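Local atomic coordinates of transcriptional repressor of the blcABC operon (Agrobacterium tumefaciens, PDB entry 3MQ0), a protein that probably binds DNA as a transcription factor of the IclR family and represses the blcABC operon. Residues L55-K59 and S60-G64; S78-G81 and T82-G86. All coordinates share one frame; numbering follows the deposited sequence.

Contact 1. Residues L55-K59 and S60-G64; sequences LDLPK and SSAHG
Leu55 lays its CD1 methyl against the CB of Ala62, the two carbons 3.7 Å apart. Leu57 comes at the same alanine: its CB lies 4.3 Å from Ala62 CB, while its CD1 methyl lies beside both Ser61 OG (4.0 Å) and Ala62 CA. The two leucines meet Ala62 CB from different directions, at the first turn of the helix. Pro58 is the N-cap of that helix. Pro58 O receives Ala62 N at 3.0 Å in a fairly straight bond and Ser61 N in a weak, bent one, so the last loop residue already takes part in the helical bonding. Lys59 O does two things for His63. Lys59 O accepts the backbone N of His63 at 3.0 Å, almost linearly (174°), and it lies 3.3 Å from the plane of the imidazole, displaced toward the rim of one face. In His63, CG stands beside the backbone N (chi1 -67°), which carries the ring over Lys59 O. Ile22 of the second subunit packs on Leu57 and Ser61. Residues 55-58 form the turn of the helix-turn-helix, and 59-64 open helix 59-71; Ala62 and His63 rest on Thr52 of helix 48-52, and Leu55 packs on Arg31 and Ile35 of helix 27-41.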
ATOM      1  N   LEU B  55     -18.585 -20.010  -6.181  1.00 33.53           N
ATOM      2  CA  LEU B  55     -17.845 -20.723  -7.216  1.00 32.60           C
ATOM      3  C   LEU B  55     -18.751 -21.638  -8.031  1.00 37.60           C
ATOM      4  O   LEU B  55     -19.619 -22.323  -7.487  1.00 43.39           O
ATOM      5  CB  LEU B  55     -16.704 -21.539  -6.602  1.00 31.83           C
ATOM      6  CG  LEU B  55     -15.506 -20.775  -6.028  1.00 37.18           C
ATOM      7  CD1 LEU B  55     -14.639 -21.685  -5.158  1.00 37.58           C
ATOM      8  CD2 LEU B  55     -14.680 -20.179  -7.145  1.00 35.80           C
ATOM      9  N   ASP B  56     -18.543 -21.652  -9.341  1.00 32.33           N
ATOM     10  CA  ASP B  56     -19.276 -22.552 -10.219  1.00 32.16           C
ATOM     11  C   ASP B  56     -18.646 -23.946 -10.283  1.00 30.97           C
ATOM     12  O   ASP B  56     -18.422 -24.482 -11.377  1.00 31.52           O
ATOM     13  CB  ASP B  56     -19.356 -21.952 -11.624  1.00 35.94           C
ATOM     14  CG  ASP B  56     -17.983 -21.749 -12.254  1.00 41.97           C
ATOM     15  OD1 ASP B  56     -16.977 -21.648 -11.509  1.00 35.52           O
ATOM     16  OD2 ASP B  56     -17.917 -21.697 -13.501  1.00 37.97           O
ATOM     17  N   LEU B  57     -18.361 -24.526  -9.118  1.00 32.51           N
ATOM     18  CA  LEU B  57     -17.719 -25.840  -9.030  1.00 30.50           C
ATOM     19  C   LEU B  57     -18.445 -26.751  -8.053  1.00 29.44           C
ATOM     20  O   LEU B  57     -19.011 -26.277  -7.068  1.00 27.97           O
ATOM     21  CB  LEU B  57     -16.279 -25.686  -8.530  1.00 30.29           C
ATOM     22  CG  LEU B  57     -15.354 -24.703  -9.245  1.00 23.84           C
ATOM     23  CD1 LEU B  57     -14.090 -24.519  -8.429  1.00 26.21           C
ATOM     24  CD2 LEU B  57     -15.039 -25.189 -10.631  1.00 32.49           C
ATOM     25  N   PRO B  58     -18.399 -28.070  -8.297  1.00 27.55           N
ATOM     26  CA  PRO B  58     -18.917 -28.998  -7.293  1.00 34.82           C
ATOM     27  C   PRO B  58     -18.251 -28.662  -5.969  1.00 29.48           C
ATOM     28  O   PRO B  58     -17.136 -28.150  -5.973  1.00 24.87           O
ATOM     29  CB  PRO B  58     -18.416 -30.361  -7.778  1.00 38.64           C
ATOM     30  CG  PRO B  58     -18.116 -30.182  -9.220  1.00 34.80           C
ATOM     31  CD  PRO B  58     -17.711 -28.762  -9.403  1.00 25.90           C
ATOM     32  N   LYS B  59     -18.921 -28.949  -4.861  1.00 31.99           N
ATOM     33  CA  LYS B  59     -18.396 -28.639  -3.535  1.00 26.81           C
ATOM     34  C   LYS B  59     -17.001 -29.189  -3.281  1.00 26.91           C
ATOM     35  O   LYS B  59     -16.157 -28.491  -2.745  1.00 23.23           O
ATOM     36  CB  LYS B  59     -19.356 -29.122  -2.444  1.00 31.41           C
ATOM     37  CG  LYS B  59     -20.614 -28.291  -2.349  1.00 47.37           C
ATOM     38  CD  LYS B  59     -21.493 -28.734  -1.196  1.00 58.08           C
ATOM     39  CE  LYS B  59     -22.822 -27.999  -1.222  1.00 64.75           C
ATOM     40  NZ  LYS B  59     -22.615 -26.522  -1.305  1.00 69.13           N
ATOM     41  N   SER B  60     -16.754 -30.434  -3.668  1.00 31.35           N
ATOM     42  CA  SER B  60     -15.456 -31.047  -3.383  1.00 34.02           C
ATOM     43  C   SER B  60     -14.318 -30.356  -4.122  1.00 26.86           C
ATOM     44  O   SER B  60     -13.202 -30.238  -3.607  1.00 25.96           O
ATOM     45  CB  SER B  60     -15.475 -32.553  -3.684  1.00 45.50           C
ATOM     46  OG  SER B  60     -15.969 -32.814  -4.988  1.00 50.53           O
ATOM     47  N   SER B  61     -14.596 -29.903  -5.338  1.00 22.31           N
ATOM     48  CA  SER B  61     -13.597 -29.218  -6.135  1.00 25.91           C
ATOM     49  C   SER B  61     -13.345 -27.815  -5.595  1.00 23.83           C
ATOM     50  O   SER B  61     -12.213 -27.336  -5.566  1.00 20.38           O
ATOM     51  CB  SER B  61     -14.035 -29.177  -7.601  1.00 29.02           C
ATOM     52  OG  SER B  61     -13.156 -28.378  -8.362  1.00 36.19           O
ATOM     53  N   ALA B  62     -14.406 -27.156  -5.146  1.00 26.35           N
ATOM     54  CA  ALA B  62     -14.251 -25.831  -4.582  1.00 22.75           C
ATOM     55  C   ALA B  62     -13.388 -25.916  -3.324  1.00 19.05           C
ATOM     56  O   ALA B  62     -12.440 -25.157  -3.175  1.00 17.72           O
ATOM     57  CB  ALA B  62     -15.618 -25.198  -4.292  1.00 17.94           C
ATOM     58  N   HIS B  63     -13.703 -26.844  -2.430  1.00 20.45           N
ATOM     59  CA  HIS B  63     -12.903 -27.012  -1.219  1.00 19.28           C
ATOM     60  C   HIS B  63     -11.450 -27.361  -1.526  1.00 20.70           C
ATOM     61  O   HIS B  63     -10.538 -26.874  -0.870  1.00 16.78           O
ATOM     62  CB  HIS B  63     -13.511 -28.069  -0.300  1.00 20.98           C
ATOM     63  CG  HIS B  63     -14.831 -27.661   0.290  1.00 32.91           C
ATOM     64  ND1 HIS B  63     -15.501 -28.429   1.216  1.00 47.43           N
ATOM     65  CD2 HIS B  63     -15.599 -26.566   0.082  1.00 37.44           C
ATOM     66  CE1 HIS B  63     -16.627 -27.823   1.554  1.00 45.60           C
ATOM     67  NE2 HIS B  63     -16.708 -26.688   0.882  1.00 36.66           N
ATOM     68  N   GLY B  64     -11.239 -28.215  -2.515  1.00 15.43           N
ATOM     69  CA  GLY B  64      -9.886 -28.584  -2.909  1.00 13.45           C
ATOM     70  C   GLY B  64      -9.116 -27.391  -3.447  1.00 12.51           C
ATOM     71  O   GLY B  64      -7.944 -27.226  -3.163  1.00 16.06           O
TER

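Contact 2. Residues S78-G81 and T82-G86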
ATOM      1  N   SER B  78      -7.507 -19.240   9.193  1.00 19.35           N
ATOM      2  CA  SER B  78      -7.541 -19.019  10.644  1.00 24.46           C
ATOM      3  C   SER B  78      -8.006 -20.262  11.402  1.00 26.16           C
ATOM      4  O   SER B  78      -8.495 -21.223  10.808  1.00 27.26           O
ATOM      5  CB  SER B  78      -8.435 -17.820  10.990  1.00 32.41           C
ATOM      6  OG  SER B  78      -7.902 -16.614  10.462  1.00 35.76           O
ATOM      7  N   ALA B  79      -7.863 -20.244  12.724  1.00 28.81           N
ATOM      8  CA  ALA B  79      -8.226 -21.410  13.530  1.00 31.09           C
ATOM      9  C   ALA B  79      -9.675 -21.823  13.305  1.00 33.10           C
ATOM     10  O   ALA B  79     -10.000 -23.010  13.311  1.00 35.47           O
ATOM     11  CB  ALA B  79      -7.977 -21.136  15.018  1.00 29.17           C
ATOM     12  N   ASP B  80     -10.546 -20.836  13.122  1.00 32.81           N
ATOM     13  CA  ASP B  80     -11.979 -21.098  13.001  1.00 29.75           C
ATOM     14  C   ASP B  80     -12.373 -21.422  11.562  1.00 31.14           C
ATOM     15  O   ASP B  80     -13.554 -21.511  11.238  1.00 35.29           O
ATOM     16  CB  ASP B  80     -12.784 -19.909  13.534  1.00 35.79           C
ATOM     17  CG  ASP B  80     -12.539 -18.628  12.749  1.00 50.75           C
ATOM     18  OD1 ASP B  80     -11.698 -18.628  11.818  1.00 49.37           O
ATOM     19  OD2 ASP B  80     -13.184 -17.606  13.075  1.00 57.47           O
ATOM     20  N   GLY B  81     -11.374 -21.589  10.703  1.00 24.14           N
ATOM     21  CA  GLY B  81     -11.605 -21.987   9.324  1.00 28.84           C
ATOM     22  C   GLY B  81     -11.926 -20.858   8.359  1.00 27.35           C
ATOM     23  O   GLY B  81     -12.214 -21.099   7.177  1.00 27.72           O
ATOM     24  N   THR B  82     -11.877 -19.621   8.835  1.00 22.27           N
ATOM     25  CA  THR B  82     -12.079 -18.504   7.927  1.00 22.33           C
ATOM     26  C   THR B  82     -10.818 -18.263   7.117  1.00 19.76           C
ATOM     27  O   THR B  82      -9.717 -18.593   7.531  1.00 20.96           O
ATOM     28  CB  THR B  82     -12.525 -17.215   8.651  1.00 30.47           C
ATOM     29  OG1 THR B  82     -11.604 -16.903   9.700  1.00 36.71           O
ATOM     30  CG2 THR B  82     -13.916 -17.395   9.237  1.00 26.35           C
ATOM     31  N   LEU B  83     -10.986 -17.705   5.935  1.00 20.13           N
ATOM     32  CA  LEU B  83      -9.870 -17.546   5.036  1.00 23.85           C
ATOM     33  C   LEU B  83      -9.607 -16.060   4.871  1.00 23.25           C
ATOM     34  O   LEU B  83     -10.533 -15.252   4.865  1.00 29.36           O
ATOM     35  CB  LEU B  83     -10.188 -18.217   3.704  1.00 21.95           C
ATOM     36  CG  LEU B  83     -10.303 -19.737   3.806  1.00 27.74           C
ATOM     37  CD1 LEU B  83     -10.981 -20.322   2.589  1.00 30.11           C
ATOM     38  CD2 LEU B  83      -8.923 -20.355   4.003  1.00 25.40           C
ATOM     39  N   ARG B  84      -8.338 -15.695   4.778  1.00 16.34           N
ATOM     40  CA  ARG B  84      -7.987 -14.301   4.573  1.00 20.36           C
ATOM     41  C   ARG B  84      -6.875 -14.243   3.550  1.00 16.86           C
ATOM     42  O   ARG B  84      -6.241 -15.251   3.265  1.00 17.61           O
ATOM     43  CB  ARG B  84      -7.556 -13.662   5.900  1.00 25.42           C
ATOM     44  CG  ARG B  84      -8.667 -13.762   6.932  1.00 36.42           C
ATOM     45  CD  ARG B  84      -8.262 -13.539   8.385  1.00 54.62           C
ATOM     46  NE  ARG B  84      -9.313 -14.070   9.263  1.00 60.98           N
ATOM     47  CZ  ARG B  84      -9.418 -13.828  10.567  1.00 66.01           C
ATOM     48  NH1 ARG B  84      -8.540 -13.041  11.178  1.00 67.68           N
ATOM     49  NH2 ARG B  84     -10.413 -14.371  11.262  1.00 62.77           N
ATOM     50  N   ILE B  85      -6.649 -13.064   2.980  1.00 15.66           N
ATOM     51  CA  ILE B  85      -5.531 -12.907   2.064  1.00 12.83           C
ATOM     52  C   ILE B  85      -4.215 -13.227   2.773  1.00 12.59           C
ATOM     53  O   ILE B  85      -3.979 -12.761   3.892  1.00 18.94           O
ATOM     54  CB  ILE B  85      -5.457 -11.468   1.523  1.00 18.77           C
ATOM     55  CG1 ILE B  85      -6.765 -11.093   0.812  1.00 19.65           C
ATOM     56  CG2 ILE B  85      -4.255 -11.309   0.592  1.00 15.67           C
ATOM     57  CD1 ILE B  85      -7.037 -11.897  -0.448  1.00 21.33           C
ATOM     58  N   GLY B  86      -3.350 -13.989   2.106  1.00 16.33           N
ATOM     59  CA  GLY B  86      -2.025 -14.289   2.621  1.00 19.62           C
ATOM     60  C   GLY B  86      -1.108 -13.093   2.442  1.00 17.07           C
ATOM     61  O   GLY B  86      -1.291 -12.312   1.517  1.00 19.87           O
TER
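Thr82 stands between Asp80 and Arg84, its hydroxyl linking the two side chains. The OG1 of Thr82 donates to Asp80 OD1 at 2.7 Å, reaching the syn side of the carboxylate close to its plane. Thr82 OG1 accepts from Arg84 NH2 at 3.2 Å, lying 19° out of the guanidinium plane. With chi1 at 54°, OG1 sits between the backbone N and the carbonyl carbon of Thr82, which turns it toward both partners. Asp80 OD1 is gripped a second time by Thr82 N, 3.1 Å away and well above the carboxylate plane; this link from a side chain to the backbone two residues on is that of an Asx turn. Asp80 and Arg84 themselves form no salt bridge: OD1 lies out of the guanidinium plane, so any attraction is probably electrostatic only. Arg84 runs extended back toward the turn and presents one face of its guanidinium to Ser78, whose OG sits 3.1 Å above the centre of the group, too poorly angled for a hydrogen bond. On the backbone, Ser78 N bonds to Thr82 O (2.8 Å) and Gly81 N to Ser78 O (2.9 Å), while Gly81 has a positive phi (85°), the conformation of the bulge position. Arg84 also makes a weak, long ion pair with Asp45 and a weak hydrogen bond to Ser104 of the second subunit, and Ala79 N bonds to Asp108 of that subunit. A type I turn over Ser78-Gly81 whose last residue is a glycine of positive phi is the classic type I turn with a G1 bulge, here closing the beta hairpin that forms the wing of a winged helix-turn-helix domain.

How the contacts relate
Contact 1 precedes contact 2 along the chain, and their centres lie 18 Å apart, with the nearest atoms about 7 Å from each other and no touch between them. Helix 59-71 connects the two: contact 1 forms its beginning, and strand 75-77 then leads into the hairpin of contact 2, whose Leu83 packs back on Leu66 and Thr70 of the same helix. Helix 27-41 meets both, touching Leu55 in one and Ile85 in the other. Turn, helix and wing together make a winged helix-turn-helix, probably the DNA-binding part. Both contacts also meet the second subunit, consistent with a domain held within a dimer.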